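Local coordinates for ESAT-6/WXG100 secretion system protein (Streptococcus gallolyticus, PDB 7JQE) that is the EsaA subunit of the bacterial type VIIb secretion system, here as its extracellular fragment, and probably takes part in exporting protein toxins, at residues Ser131-Asn136 and Ala177-Glu182; Gln232-Leu237 and Thr418-Ile423. All blocks are in the same frame, centred on the assembly; numbering follows the deposited sequence.

Interaction 1 (Ser131-Asn136 and Ala177-Glu182); sequences SNQYFN and ANQIQE. With EDO (1,2-ethanediol), chain J.
Two helix ends meet here at the surface: Q133 and N136, where helix 102-135 runs out, face Q179 and N178 at the close of helix 169-179. Four side-chain amides make the whole contact. Q133 and Q179 are the nearest pair by backbone, their CA atoms 8.2 Å apart; both chains bend at chi2 (-81° in Q133), and their terminal amides meet. The two side chains cross at about a right angle, with their amide planes 82° apart, so the groups meet crosswise instead of lying flat on each other. In the second pair N136 OD1 comes 3.1 Å from N178 ND2, yet the angle is too poor for a hydrogen bond; the planes of these amides are turned by about half a right angle, less than in the first pair. N136 is the first residue to leave the helix and has positive phi (79°). Its N is held weakly by the last turn, 3.4 Å from S131 O and 3.3 Å from N132 O, whereas F135 N makes a firmer bond of 2.9 Å to S131 O. On the other segment I180 N closes the final turn on A177 O. S131 OG bonds to S137 O and L139 N, tying the turn to the chain that follows. The second subunit is close by: its S471 packs on Q133 and its F468 on Q179, while Y134 of the two subunits meet and Y134 OH is hydrogen-bonded to the Q133 side-chain amide of the second subunit. A 1,2-ethanediol, probably from the crystallisation liquor, bonds weakly through O1 to E182 O. The chemistry is that of a small, polar surface contact, built from amides alone.

Interaction 2 (Gln232-Leu237 and Thr418-Ile423); sequences QSKLAL and TASAMI. With EDO (1,2-ethanediol), chain F; EDO (1,2-ethanediol), chain B.
No ring or planar side chain lies between K234 and L237 on one helix and S420 and I423 on the other; the flat group at hand is the S420 peptide, and L237 CD2 comes to its oxygen end, 3.7 Å from S420 O, a little out of the peptide plane and not over its face. S420 OG, anti to the backbone N (chi1 -173°), reaches between the helices to 3.3 Å from K234 CB and 3.6 Å from L237 CD2. It thus touches only carbon of the other segment. L237 sets CD1 3.8 Å from I423 CG2, the two side chains sliding past each other in opposite directions. This is helix-on-helix packing near the centre of the chain: helices 225-244 and 396-427 are separated in sequence by the strand-rich part, and their segments 232-237 and 418-423 cross at 64°, the axes 9.4 Å apart at closest approach. With a residue as small as serine at the crossing, K234 CA and S420 CA are 5.6 Å apart. Beyond CG the K234 chain stays extended and leads out to D417, with which NZ forms a salt bridge. K234 NZ also bonds O2 of the chain F 1,2-ethanediol at 3.0 Å. Across the subunit interface A421 packs on A421 of the second subunit, and M422 on its Q424.

How the interactions relate
Interaction 1 lies at the surface and interaction 2 is buried: the centre of interaction 1 is about 39 Å, that of interaction 2 about 5 Å, from the centre of the chain. The two centres are 43 Å apart and the contacts do not touch. They join different helices and follow in series along the chain, the first closing before the second opens. Their chemistry fits their places: 131-136 and 177-182 meet through polar amides at helix ends, while 232-237 and 418-423 meet within two helices that continue beyond both segments, through aliphatic carbon and one serine hydroxyl. Both touch the second subunit, so the dimer interface reaches two well-separated levels of this elongated molecule.

Interaction 1 (Ser131-Asn136 and Ala177-Glu182)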
# COMPACT_ATOMS: atom_id res chain seq x y z
N SER A 131 9.84 40.51 26.18
CA SER A 131 8.82 40.80 25.17
C SER A 131 9.13 40.13 23.84
O SER A 131 8.22 39.67 23.14
CB SER A 131 8.68 42.31 25.00
OG SER A 131 7.60 42.64 24.13
N ASN A 132 10.42 40.07 23.48
CA ASN A 132 10.79 39.42 22.22
C ASN A 132 10.56 37.92 22.28
O ASN A 132 10.13 37.32 21.29
CB ASN A 132 12.26 39.72 21.89
CG ASN A 132 12.45 41.09 21.27
OD1 ASN A 132 11.72 41.47 20.35
ND2 ASN A 132 13.42 41.84 21.77
N GLN A 133 10.82 37.29 23.43
CA GLN A 133 10.65 35.85 23.55
C GLN A 133 9.19 35.45 23.34
O GLN A 133 8.90 34.51 22.59
CB GLN A 133 11.14 35.38 24.92
CG GLN A 133 12.65 35.26 25.06
CD GLN A 133 13.20 33.98 24.47
OE1 GLN A 133 13.02 32.90 25.03
NE2 GLN A 133 13.86 34.09 23.33
N TYR A 134 8.27 36.14 24.01
CA TYR A 134 6.88 35.71 24.08
C TYR A 134 5.96 36.40 23.09
O TYR A 134 4.98 35.79 22.64
CB TYR A 134 6.32 35.93 25.49
CG TYR A 134 6.97 35.07 26.56
CD1 TYR A 134 8.14 35.46 27.19
CD2 TYR A 134 6.40 33.86 26.94
CE1 TYR A 134 8.73 34.67 28.17
CE2 TYR A 134 6.98 33.06 27.91
CZ TYR A 134 8.14 33.48 28.52
OH TYR A 134 8.72 32.69 29.50
N PHE A 135 6.24 37.65 22.73
CA PHE A 135 5.35 38.42 21.87
C PHE A 135 5.90 38.61 20.46
O PHE A 135 5.15 39.07 19.59
CB PHE A 135 5.07 39.79 22.50
CG PHE A 135 4.46 39.72 23.88
CD1 PHE A 135 3.61 38.68 24.22
CD2 PHE A 135 4.76 40.68 24.83
CE1 PHE A 135 3.06 38.61 25.49
CE2 PHE A 135 4.21 40.61 26.10
CZ PHE A 135 3.36 39.58 26.43
N ASN A 136 7.17 38.30 20.23
CA ASN A 136 7.83 38.34 18.92
C ASN A 136 8.22 39.76 18.53
O ASN A 136 8.75 39.95 17.43
CB ASN A 136 6.97 37.73 17.81
CG ASN A 136 7.79 37.24 16.64
OD1 ASN A 136 8.95 36.85 16.80
ND2 ASN A 136 7.20 37.25 15.45
N ALA A 177 6.62 29.40 17.81
CA ALA A 177 7.28 28.68 16.72
C ALA A 177 8.78 28.93 16.73
O ALA A 177 9.57 28.01 16.51
CB ALA A 177 6.67 29.09 15.38
N ASN A 178 9.20 30.18 16.99
CA ASN A 178 10.63 30.48 17.01
C ASN A 178 11.37 29.66 18.06
O ASN A 178 12.56 29.40 17.91
CB ASN A 178 10.85 31.97 17.26
CG ASN A 178 10.54 32.82 16.04
OD1 ASN A 178 10.68 32.36 14.90
ND2 ASN A 178 10.11 34.05 16.26
N GLN A 179 10.68 29.25 19.12
CA GLN A 179 11.31 28.46 20.16
C GLN A 179 11.53 27.01 19.74
O GLN A 179 12.35 26.32 20.35
CB GLN A 179 10.48 28.51 21.44
CG GLN A 179 10.16 29.92 21.93
CD GLN A 179 11.39 30.67 22.38
OE1 GLN A 179 12.00 30.34 23.40
NE2 GLN A 179 11.78 31.69 21.62
N ILE A 180 10.80 26.53 18.73
CA ILE A 180 10.99 25.17 18.22
C ILE A 180 11.23 25.24 16.72
O ILE A 180 10.65 24.46 15.95
CB ILE A 180 9.78 24.27 18.56
CG1 ILE A 180 8.47 24.95 18.19
CG2 ILE A 180 9.79 23.89 20.03
CD1 ILE A 180 7.27 24.04 18.31
N GLN A 181 12.09 26.16 16.31
CA GLN A 181 12.33 26.39 14.89
C GLN A 181 12.83 25.13 14.19
O GLN A 181 12.36 24.79 13.10
CB GLN A 181 13.34 27.53 14.73
CG GLN A 181 13.14 28.39 13.49
CD GLN A 181 13.92 29.68 13.57
OE1 GLN A 181 14.54 29.99 14.59
NE2 GLN A 181 13.90 30.45 12.49
N GLU A 182 13.77 24.42 14.81
CA GLU A 182 14.39 23.26 14.17
C GLU A 182 13.54 22.00 14.30
O GLU A 182 13.61 21.12 13.44
CB GLU A 182 15.77 23.00 14.77
CG GLU A 182 16.69 24.22 14.80
CD GLU A 182 17.20 24.60 13.43
OE1 GLU A 182 16.98 23.83 12.47
OE2 GLU A 182 17.84 25.67 13.31
C1 EDO J . 14.60 23.02 9.60
O1 EDO J . 14.25 21.87 10.39
C2 EDO J . 13.42 23.40 8.70
O2 EDO J . 12.25 23.57 9.50

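Interaction 2 (Gln232-Leu237 and Thr418-Ile423)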
# COMPACT_ATOMS: atom_id res chain seq x y z
N GLN A 232 -3.37 -0.15 -15.99
CA GLN A 232 -2.70 0.89 -16.75
C GLN A 232 -2.50 2.15 -15.92
O GLN A 232 -1.49 2.85 -16.10
CB GLN A 232 -3.48 1.19 -18.03
CG GLN A 232 -3.38 0.09 -19.07
CD GLN A 232 -4.39 0.24 -20.19
OE1 GLN A 232 -5.33 1.03 -20.09
NE2 GLN A 232 -4.20 -0.51 -21.26
N SER A 233 -3.44 2.46 -15.02
CA SER A 233 -3.25 3.59 -14.10
C SER A 233 -2.14 3.30 -13.10
O SER A 233 -1.27 4.14 -12.87
CB SER A 233 -4.55 3.90 -13.37
OG SER A 233 -5.53 4.41 -14.26
N LYS A 234 -2.16 2.11 -12.50
CA LYS A 234 -1.12 1.75 -11.55
C LYS A 234 0.25 1.74 -12.22
O LYS A 234 1.24 2.19 -11.64
CB LYS A 234 -1.43 0.39 -10.92
CG LYS A 234 -2.81 0.35 -10.32
CD LYS A 234 -3.09 -0.97 -9.64
CE LYS A 234 -4.48 -0.95 -9.02
NZ LYS A 234 -4.81 -2.24 -8.37
N LEU A 235 0.32 1.24 -13.46
CA LEU A 235 1.59 1.26 -14.18
C LEU A 235 2.03 2.69 -14.45
O LEU A 235 3.23 2.99 -14.40
CB LEU A 235 1.47 0.49 -15.49
CG LEU A 235 1.47 -1.03 -15.34
CD1 LEU A 235 0.99 -1.69 -16.63
CD2 LEU A 235 2.87 -1.49 -14.97
N ALA A 236 1.09 3.58 -14.76
CA ALA A 236 1.44 4.98 -14.97
C ALA A 236 2.04 5.58 -13.70
O ALA A 236 3.01 6.34 -13.77
CB ALA A 236 0.21 5.77 -15.41
N LEU A 237 1.50 5.21 -12.54
CA LEU A 237 2.00 5.73 -11.27
C LEU A 237 3.40 5.20 -10.98
O LEU A 237 4.29 5.96 -10.57
CB LEU A 237 1.04 5.38 -10.14
CG LEU A 237 1.48 5.71 -8.71
CD1 LEU A 237 1.79 7.19 -8.56
CD2 LEU A 237 0.43 5.26 -7.70
N THR A 418 1.01 -4.31 -5.24
CA THR A 418 1.63 -3.99 -3.97
C THR A 418 2.37 -2.65 -4.05
O THR A 418 2.10 -1.74 -3.26
CB THR A 418 2.59 -5.11 -3.56
OG1 THR A 418 1.83 -6.30 -3.32
CG2 THR A 418 3.34 -4.72 -2.28
N ALA A 419 3.29 -2.52 -5.00
CA ALA A 419 4.09 -1.30 -5.08
C ALA A 419 3.23 -0.08 -5.37
O ALA A 419 3.44 0.99 -4.79
CB ALA A 419 5.17 -1.45 -6.15
N SER A 420 2.24 -0.21 -6.26
CA SER A 420 1.38 0.92 -6.56
C SER A 420 0.60 1.36 -5.33
O SER A 420 0.40 2.56 -5.10
CB SER A 420 0.42 0.58 -7.69
OG SER A 420 -0.32 1.72 -8.09
N ALA A 421 0.14 0.40 -4.52
CA ALA A 421 -0.62 0.75 -3.32
C ALA A 421 0.27 1.43 -2.29
O ALA A 421 -0.16 2.36 -1.61
CB ALA A 421 -1.27 -0.50 -2.73
N MSE A 422 1.52 0.97 -2.15
CA MSE A 422 2.47 1.61 -1.26
C MSE A 422 2.68 3.06 -1.69
O MSE A 422 2.54 3.98 -0.88
CB MSE A 422 3.80 0.87 -1.26
CG MSE A 422 3.75 -0.49 -0.60
SE MSE A 422 5.45 -1.45 -0.77
CE MSE A 422 5.09 -2.92 0.46
N ILE A 423 2.99 3.25 -2.97
CA ILE A 423 3.18 4.61 -3.48
C ILE A 423 1.93 5.45 -3.24
O ILE A 423 2.02 6.59 -2.77
CB ILE A 423 3.55 4.56 -4.98
CG1 ILE A 423 4.85 3.78 -5.17
CG2 ILE A 423 3.68 5.97 -5.52
CD1 ILE A 423 5.21 3.53 -6.64
C1 EDO F . -8.75 -2.19 -8.29
O1 EDO F . -8.00 -1.01 -8.60
C2 EDO F . -8.54 -2.58 -6.83
O2 EDO F . -7.15 -2.86 -6.60
C1 EDO B . 4.63 -10.90 -3.15
O1 EDO B . 4.26 -10.84 -1.77
C2 EDO B . 4.74 -9.48 -3.71
O2 EDO B . 3.48 -8.82 -3.61